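Local coordinates for protein L-ornithine N(5)-monooxygenase (PDB 3S5W) that hydroxylates the side-chain nitrogen of L-ornithine with FAD, NADPH and oxygen, the first step towards the hydroxamate groups of the siderophore pyoverdin, at residues 45-48 with 49-53; 103-106 with 107-111; 196-199 with 200-203; 279-282 with 283-286. All blocks are in the same frame, centred on the assembly; numbering follows the deposited sequence. Where two conformers were deposited one is given.

Contact 1: residues 45-48 with 49-53; sequences LAIA and LQERA
L45 and L49 stand four residues apart, and their first torsions set which atoms touch: L45 swings CG away from its backbone N (chi1 179°) to lie beside its own carbonyl carbon, whereas L49 keeps CG beside the N (chi1 -68°). L45 CG then comes to 4.1 Å from L49 CD1, the two side chains crossing at a slant. Both sit on helix 40-56, the helix of the beta-alpha-beta unit formed with strands 30-36 and 61-65; L45 lies about 9 Å, side chain to ligand, from the bound FAD. The i to i+4 ladder is regular at first, with L49 N bonded to L45 O at 2.9 Å and nearly straight. It slackens by R52, whose N reaches A48 O at 3.2 Å with an N-H...O angle of 142°. L49 also rests on F63 of strand 61-65, while A48 faces A436 and S440 of helix 432-447, which places the helix between sheet and C-terminal helix. The polar ends of E51 and R52 turn to partners elsewhere: E51 OE1 forms a salt bridge with R95, and R52 NE bonds to S440 OG. The E51 side chain runs alongside that of I47, with E51 OE2 3.9 Å from I47 CG2.

Contact 2: residues 103-106 with 107-111; sequences FVNY and LHKHD
Y106 and H110 meet at a slant, their ring planes at 46° and their centroids 4.6 Å apart. Over one face of the imidazole, near its rim, comes the tyrosine: Y106 CE2 is 3.5 Å from H110 CE1. The same imidazole is fixed in rotation by its edge, where H110 ND1 donates to Y106 O at 2.7 Å, with the oxygen close to the ring plane. H110 N, 3.1 Å from Y106 O, makes a second and more bent bond (136°), and the two donors arrive from opposite faces of the carbonyl plane. Holding CG beside its own backbone N (chi1 -67°) lets H110 fold back onto this carbonyl. These bonds belong to the C-terminal end of helix 103-109, which closes in a Schellman motif: D111, at positive phi, is the C-prime residue, with D111 N bonded to H108 O and R112 N to L107 O. Further back along the helix, L107 lies alongside two rings that also touch each other, L107 CD1 reaching F103 CE2 at 3.7 Å and L107 CD2 reaching Y106 CE1 at 4.0 Å. Helix 126-137 covers this aromatic side, as Y132 meets both F103 and Y106 edge-to-face and W135 does the same to H110. Y106 OH bonds to D131 and to R112. On another side of the helix N105 and K109 run side by side, N105 ND2 lying 3.9 Å from K109 CG while it donates to P100 O.

Contact 3: residues 196-199 with 200-203; sequences QVFR and ALKG
F198 and L201 form the packed side of this turn, their side chains crossing at a slant with F198 CD1 4.2 Å from L201 CD1. Their spacing of three residues round the turn puts them on the same side of the chain, where both are buried; each holds CG beside its backbone N. F198 rests on V369 and L371 of strand 368-371 and on L351, while L201 lies against A342, A344 and I349, so the pair seats the loop on strands 337-345 and 348-355. The backbone makes successive i to i+3 turns in the loop between strands 191-192 and 207-209: R199 N bonds to Q196 O, L201 N to F198 O at 3.0 Å, and K202 N to R199 O at 3.2 Å. The last two donors stand well above the carbonyl planes, 56° and 65° out of them. F198 is about 7 Å, side chain to ligand, from the bound NADP. The other side is exposed and loosely packed. There R199, in one of two modelled conformers, extends from CG to NE, its guanidinium lying with one face over Q196 CA and NH2 bonded to I194 O. K202 touches the turn through its root, K202 CB being 3.4 Å from R199 O, before its chain bends away at chi3.

Contact 4: residues 279-282 with 283-286; sequences PKFT and DLIY
I285 N donates to F281 O at 3.0 Å in an almost linear bond (176°). One residue on, Y286 N reaches T282 O at 3.1 Å, and one residue back L284 N makes a longer bond of 3.3 Å to K280 O. Beyond the backbone ladder the polar side chains look outward: D283 OD2 forms a salt bridge with R398, and Y286 OH bonds to I396 O while the tyrosine ring is in cation-pi contact with R293. The apolar part gathers round the F281 ring. With CG turned away from the backbone N (chi1 -170°), the phenyl projects outward, leans towards the next turn and reaches two side chains from oblique directions. F281 CE2 lies 3.7 Å from I285 CB, and F281 CE1 lies 4.0 Å from L284 CD1. I285 meets the ring through its branch point, its CG2 set between backbone N and carbonyl carbon, where it also packs 3.5 Å from T282 O. Against another side of the helix, H422 and Y400 touch T282. F281 itself rests on V276, a substrate-binding residue, and the P279 side chain stands about 8 Å from the bound N5-hydroxy-L-ornithine. F281 thus packs on its i+3 and i+4 neighbours within helix 279-287, which follows closely on the substrate-binding residues N274 to F277.

From the N terminus the four contacts follow in series, none nested in or crossing another, and each spans adjoining segments, so none closes a long loop. Contact 1 comes first, in the beta-alpha-beta unit next to the FAD site; contact 2 spans helix 103-109 and its C-terminal turn, with centres 20 Å apart and nearest atoms about 9 Å apart. Contact 3 then lies in the loop leading to strand 207-209, an outermost strand of the five-stranded parallel sheet, on the NADP side and across the chain's centre from the other three. Contact 4 returns to the substrate side, its centre 23 Å from that of contact 1. No two contacts touch.

Contact 1: residues 45-48 with 49-53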
# COMPACT_ATOMS: atom_id res chain seq x y z
N LEU A 45 -9.01 12.48 -0.56
CA LEU A 45 -9.92 13.12 0.39
C LEU A 45 -9.77 14.67 0.44
O LEU A 45 -10.79 15.37 0.44
CB LEU A 45 -9.75 12.51 1.77
CG LEU A 45 -10.63 13.10 2.89
CD1 LEU A 45 -12.11 12.91 2.54
CD2 LEU A 45 -10.29 12.34 4.16
N ALA A 46 -8.55 15.19 0.45
CA ALA A 46 -8.29 16.64 0.43
C ALA A 46 -8.93 17.29 -0.81
O ALA A 46 -9.52 18.40 -0.74
CB ALA A 46 -6.76 16.91 0.43
N ILE A 47 -8.81 16.60 -1.95
CA ILE A 47 -9.46 17.07 -3.18
C ILE A 47 -10.98 17.12 -3.03
O ILE A 47 -11.63 18.12 -3.40
CB ILE A 47 -9.10 16.19 -4.41
CG1 ILE A 47 -7.61 16.23 -4.67
CG2 ILE A 47 -9.91 16.61 -5.64
CD1 ILE A 47 -7.12 15.10 -5.61
N ALA A 48 -11.56 16.04 -2.52
CA ALA A 48 -13.02 15.97 -2.41
C ALA A 48 -13.55 17.03 -1.41
O ALA A 48 -14.62 17.63 -1.63
CB ALA A 48 -13.44 14.60 -2.00
N LEU A 49 -12.78 17.26 -0.34
CA LEU A 49 -13.09 18.33 0.64
C LEU A 49 -13.06 19.70 -0.01
O LEU A 49 -13.99 20.49 0.20
CB LEU A 49 -12.14 18.30 1.85
CG LEU A 49 -12.27 17.11 2.79
CD1 LEU A 49 -11.09 17.05 3.76
CD2 LEU A 49 -13.61 17.09 3.50
N GLN A 50 -12.03 19.96 -0.82
CA GLN A 50 -11.91 21.21 -1.58
C GLN A 50 -13.07 21.46 -2.56
O GLN A 50 -13.52 22.61 -2.72
CB GLN A 50 -10.54 21.32 -2.28
CG GLN A 50 -10.43 22.52 -3.23
CD GLN A 50 -9.06 22.65 -3.86
OE1 GLN A 50 -8.24 23.45 -3.41
NE2 GLN A 50 -8.81 21.87 -4.90
N GLU A 51 -13.57 20.38 -3.21
CA GLU A 51 -14.75 20.49 -4.09
C GLU A 51 -16.03 20.88 -3.37
O GLU A 51 -16.87 21.57 -3.93
CB GLU A 51 -15.03 19.18 -4.87
CG GLU A 51 -13.86 18.76 -5.78
CD GLU A 51 -14.14 17.51 -6.66
OE1 GLU A 51 -15.18 16.83 -6.47
OE2 GLU A 51 -13.29 17.22 -7.55
N ARG A 52 -16.17 20.42 -2.13
CA ARG A 52 -17.34 20.70 -1.32
C ARG A 52 -17.33 22.08 -0.64
O ARG A 52 -18.38 22.57 -0.25
CB ARG A 52 -17.51 19.62 -0.26
CG ARG A 52 -17.88 18.25 -0.78
CD ARG A 52 -18.07 17.26 0.35
NE ARG A 52 -18.53 15.94 -0.10
CZ ARG A 52 -19.80 15.61 -0.36
NH1 ARG A 52 -20.77 16.49 -0.22
NH2 ARG A 52 -20.10 14.37 -0.76
N ALA A 53 -16.14 22.68 -0.54
CA ALA A 53 -15.90 23.90 0.23
C ALA A 53 -16.75 25.09 -0.19
O ALA A 53 -17.33 25.76 0.67
CB ALA A 53 -14.40 24.26 0.23

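Contact 2: residues 103-106 with 107-111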
# COMPACT_ATOMS: atom_id res chain seq x y z
N PHE A 103 -5.06 12.64 -14.00
CA PHE A 103 -3.78 12.30 -14.57
C PHE A 103 -3.64 12.97 -15.96
O PHE A 103 -2.55 13.41 -16.33
CB PHE A 103 -3.61 10.77 -14.65
CG PHE A 103 -2.23 10.34 -15.03
CD1 PHE A 103 -1.20 10.26 -14.07
CD2 PHE A 103 -1.96 9.94 -16.35
CE1 PHE A 103 0.09 9.84 -14.43
CE2 PHE A 103 -0.67 9.50 -16.72
CZ PHE A 103 0.35 9.44 -15.75
N VAL A 104 -4.73 13.07 -16.71
CA VAL A 104 -4.64 13.70 -18.04
C VAL A 104 -4.26 15.19 -17.89
O VAL A 104 -3.42 15.70 -18.63
CB VAL A 104 -5.90 13.47 -18.89
CG1 VAL A 104 -5.83 14.19 -20.25
CG2 VAL A 104 -6.09 11.98 -19.12
N ASN A 105 -4.85 15.86 -16.91
CA ASN A 105 -4.50 17.28 -16.73
C ASN A 105 -3.06 17.45 -16.28
O ASN A 105 -2.35 18.35 -16.75
CB ASN A 105 -5.47 18.02 -15.81
CG ASN A 105 -5.37 19.53 -16.04
OD1 ASN A 105 -5.42 19.98 -17.18
ND2 ASN A 105 -5.17 20.29 -14.97
N TYR A 106 -2.62 16.55 -15.39
CA TYR A 106 -1.25 16.50 -14.95
C TYR A 106 -0.29 16.43 -16.15
O TYR A 106 0.69 17.20 -16.21
CB TYR A 106 -1.07 15.32 -13.96
CG TYR A 106 0.34 14.81 -13.92
CD1 TYR A 106 0.71 13.67 -14.62
CD2 TYR A 106 1.31 15.48 -13.18
CE1 TYR A 106 2.01 13.22 -14.61
CE2 TYR A 106 2.63 15.02 -13.14
CZ TYR A 106 2.96 13.89 -13.86
OH TYR A 106 4.26 13.44 -13.84
N LEU A 107 -0.57 15.53 -17.10
CA LEU A 107 0.26 15.41 -18.31
C LEU A 107 0.25 16.70 -19.13
O LEU A 107 1.30 17.15 -19.60
CB LEU A 107 -0.23 14.26 -19.20
CG LEU A 107 -0.07 12.84 -18.62
CD1 LEU A 107 -0.80 11.87 -19.59
CD2 LEU A 107 1.42 12.51 -18.46
N HIS A 108 -0.93 17.28 -19.28
CA HIS A 108 -1.07 18.50 -20.07
C HIS A 108 -0.29 19.66 -19.43
O HIS A 108 0.39 20.42 -20.11
CB HIS A 108 -2.55 18.86 -20.22
CG HIS A 108 -2.76 20.16 -20.94
ND1 HIS A 108 -2.70 20.26 -22.31
CD2 HIS A 108 -2.97 21.41 -20.47
CE1 HIS A 108 -2.88 21.51 -22.66
NE2 HIS A 108 -3.04 22.23 -21.57
N LYS A 109 -0.40 19.78 -18.11
CA LYS A 109 0.37 20.79 -17.35
C LYS A 109 1.88 20.61 -17.44
O LYS A 109 2.61 21.60 -17.27
CB LYS A 109 -0.07 20.82 -15.88
CG LYS A 109 -1.51 21.33 -15.67
CD LYS A 109 -1.69 22.81 -16.02
CE LYS A 109 -1.60 23.66 -14.77
NZ LYS A 109 -2.20 25.00 -15.00
N HIS A 110 2.35 19.39 -17.69
CA HIS A 110 3.78 19.13 -17.90
C HIS A 110 4.19 19.07 -19.38
O HIS A 110 5.32 18.65 -19.68
CB HIS A 110 4.22 17.88 -17.13
CG HIS A 110 4.15 18.07 -15.66
ND1 HIS A 110 2.95 18.13 -14.98
CD2 HIS A 110 5.12 18.35 -14.74
CE1 HIS A 110 3.19 18.38 -13.70
NE2 HIS A 110 4.49 18.52 -13.53
N ASP A 111 3.29 19.49 -20.27
CA ASP A 111 3.56 19.60 -21.72
C ASP A 111 3.91 18.24 -22.30
O ASP A 111 4.77 18.12 -23.18
CB ASP A 111 4.68 20.63 -21.99
CG ASP A 111 4.24 22.07 -21.73
OD1 ASP A 111 3.02 22.36 -21.72
OD2 ASP A 111 5.12 22.95 -21.55

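Contact 3: residues 196-199 with 200-203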
# COMPACT_ATOMS: atom_id res chain seq x y z
N GLN A 196 7.46 -15.57 10.37
CA GLN A 196 7.98 -15.68 11.73
C GLN A 196 9.44 -16.08 11.79
O GLN A 196 10.20 -15.57 12.61
CB GLN A 196 7.08 -16.57 12.62
CG GLN A 196 7.44 -16.46 14.14
CD GLN A 196 8.72 -17.23 14.48
OE1 GLN A 196 9.03 -18.22 13.82
NE2 GLN A 196 9.44 -16.80 15.53
N VAL A 197 9.84 -16.99 10.92
CA VAL A 197 11.22 -17.48 10.86
C VAL A 197 12.27 -16.35 10.70
O VAL A 197 13.44 -16.54 11.03
CB VAL A 197 11.42 -18.62 9.79
CG1 VAL A 197 11.27 -18.13 8.31
CG2 VAL A 197 12.74 -19.36 10.00
N PHE A 198 11.85 -15.21 10.16
CA PHE A 198 12.79 -14.11 9.97
C PHE A 198 12.75 -13.09 11.08
O PHE A 198 13.56 -12.16 11.06
CB PHE A 198 12.58 -13.43 8.62
CG PHE A 198 13.01 -14.28 7.49
CD1 PHE A 198 14.36 -14.40 7.18
CD2 PHE A 198 12.07 -15.00 6.77
CE1 PHE A 198 14.78 -15.21 6.16
CE2 PHE A 198 12.47 -15.81 5.72
CZ PHE A 198 13.84 -15.92 5.42
N ARG A 199 11.83 -13.22 12.04
CA ARG A 199 11.66 -12.20 13.10
C ARG A 199 12.90 -12.01 13.99
O ARG A 199 13.22 -10.88 14.43
CB ARG A 199 10.38 -12.45 13.91
CG ARG A 199 9.14 -12.17 13.06
CD ARG A 199 7.85 -12.68 13.64
NE ARG A 199 6.82 -12.73 12.59
CZ ARG A 199 5.56 -13.10 12.78
NH1 ARG A 199 5.15 -13.46 14.00
NH2 ARG A 199 4.72 -13.11 11.77
N ALA A 200 13.59 -13.12 14.25
CA ALA A 200 14.84 -13.14 15.04
C ALA A 200 15.97 -12.37 14.36
O ALA A 200 16.96 -12.01 15.00
CB ALA A 200 15.29 -14.54 15.31
N LEU A 201 15.83 -12.15 13.06
CA LEU A 201 16.87 -11.50 12.28
C LEU A 201 16.59 -10.01 12.09
O LEU A 201 17.33 -9.35 11.33
CB LEU A 201 17.09 -12.22 10.93
CG LEU A 201 17.91 -13.51 10.95
CD1 LEU A 201 17.65 -14.42 9.75
CD2 LEU A 201 19.40 -13.17 11.01
N LYS A 202 15.56 -9.49 12.76
CA LYS A 202 15.28 -8.05 12.76
C LYS A 202 16.57 -7.34 13.18
O LYS A 202 17.21 -7.75 14.16
CB LYS A 202 14.12 -7.69 13.71
CG LYS A 202 13.84 -6.17 13.84
CD LYS A 202 12.64 -5.84 14.75
CE LYS A 202 12.89 -6.27 16.21
NZ LYS A 202 11.62 -6.31 17.01
N GLY A 203 16.96 -6.33 12.44
CA GLY A 203 18.17 -5.60 12.82
C GLY A 203 19.42 -6.07 12.11
O GLY A 203 20.43 -5.36 12.12

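Contact 4: residues 279-282 with 283-286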
# COMPACT_ATOMS: atom_id res chain seq x y z
N PRO A 279 -16.91 0.77 -8.36
CA PRO A 279 -17.55 1.35 -7.16
C PRO A 279 -18.84 0.61 -6.73
O PRO A 279 -19.06 0.43 -5.53
CB PRO A 279 -17.86 2.78 -7.59
CG PRO A 279 -16.70 3.14 -8.53
CD PRO A 279 -16.46 1.81 -9.31
N LYS A 280 -19.66 0.15 -7.70
CA LYS A 280 -20.87 -0.66 -7.41
C LYS A 280 -20.63 -1.91 -6.54
O LYS A 280 -21.49 -2.32 -5.73
CB LYS A 280 -21.50 -1.12 -8.73
CG LYS A 280 -23.02 -1.17 -8.74
CD LYS A 280 -23.58 -1.25 -10.18
CE LYS A 280 -23.68 0.15 -10.82
NZ LYS A 280 -24.95 0.33 -11.59
N PHE A 281 -19.48 -2.54 -6.72
CA PHE A 281 -19.20 -3.72 -5.94
C PHE A 281 -19.09 -3.38 -4.44
O PHE A 281 -19.32 -4.25 -3.61
CB PHE A 281 -17.93 -4.43 -6.42
CG PHE A 281 -17.75 -5.78 -5.80
CD1 PHE A 281 -18.41 -6.89 -6.33
CD2 PHE A 281 -16.92 -5.95 -4.69
CE1 PHE A 281 -18.26 -8.17 -5.75
CE2 PHE A 281 -16.76 -7.23 -4.09
CZ PHE A 281 -17.44 -8.34 -4.63
N THR A 282 -18.71 -2.15 -4.11
CA THR A 282 -18.54 -1.78 -2.68
C THR A 282 -19.87 -2.00 -1.95
O THR A 282 -19.91 -2.65 -0.89
CB THR A 282 -17.99 -0.35 -2.49
OG1 THR A 282 -16.78 -0.20 -3.23
CG2 THR A 282 -17.72 -0.03 -0.96
N ASP A 283 -20.94 -1.48 -2.53
CA ASP A 283 -22.31 -1.60 -1.98
C ASP A 283 -22.73 -3.06 -1.90
O ASP A 283 -23.33 -3.50 -0.90
CB ASP A 283 -23.31 -0.85 -2.86
CG ASP A 283 -23.31 0.64 -2.62
OD1 ASP A 283 -23.74 1.38 -3.53
OD2 ASP A 283 -22.89 1.10 -1.52
N LEU A 284 -22.40 -3.82 -2.94
CA LEU A 284 -22.79 -5.21 -3.02
C LEU A 284 -22.15 -6.05 -1.89
O LEU A 284 -22.85 -6.73 -1.16
CB LEU A 284 -22.42 -5.78 -4.40
CG LEU A 284 -22.84 -7.20 -4.80
CD1 LEU A 284 -21.96 -8.26 -4.19
CD2 LEU A 284 -24.33 -7.46 -4.48
N ILE A 285 -20.82 -6.00 -1.76
CA ILE A 285 -20.17 -6.80 -0.73
C ILE A 285 -20.59 -6.36 0.69
O ILE A 285 -20.82 -7.21 1.56
CB ILE A 285 -18.62 -6.90 -0.89
CG1 ILE A 285 -18.04 -7.96 0.07
CG2 ILE A 285 -17.94 -5.52 -0.79
CD1 ILE A 285 -16.62 -8.43 -0.28
N TYR A 286 -20.70 -5.05 0.89
CA TYR A 286 -21.16 -4.52 2.18
C TYR A 286 -22.57 -5.03 2.58
O TYR A 286 -22.82 -5.31 3.75
CB TYR A 286 -21.14 -3.00 2.21
CG TYR A 286 -21.18 -2.52 3.64
CD1 TYR A 286 -22.40 -2.21 4.27
CD2 TYR A 286 -20.00 -2.44 4.40
CE1 TYR A 286 -22.44 -1.80 5.61
CE2 TYR A 286 -20.03 -2.04 5.74
CZ TYR A 286 -21.25 -1.72 6.34
OH TYR A 286 -21.26 -1.31 7.66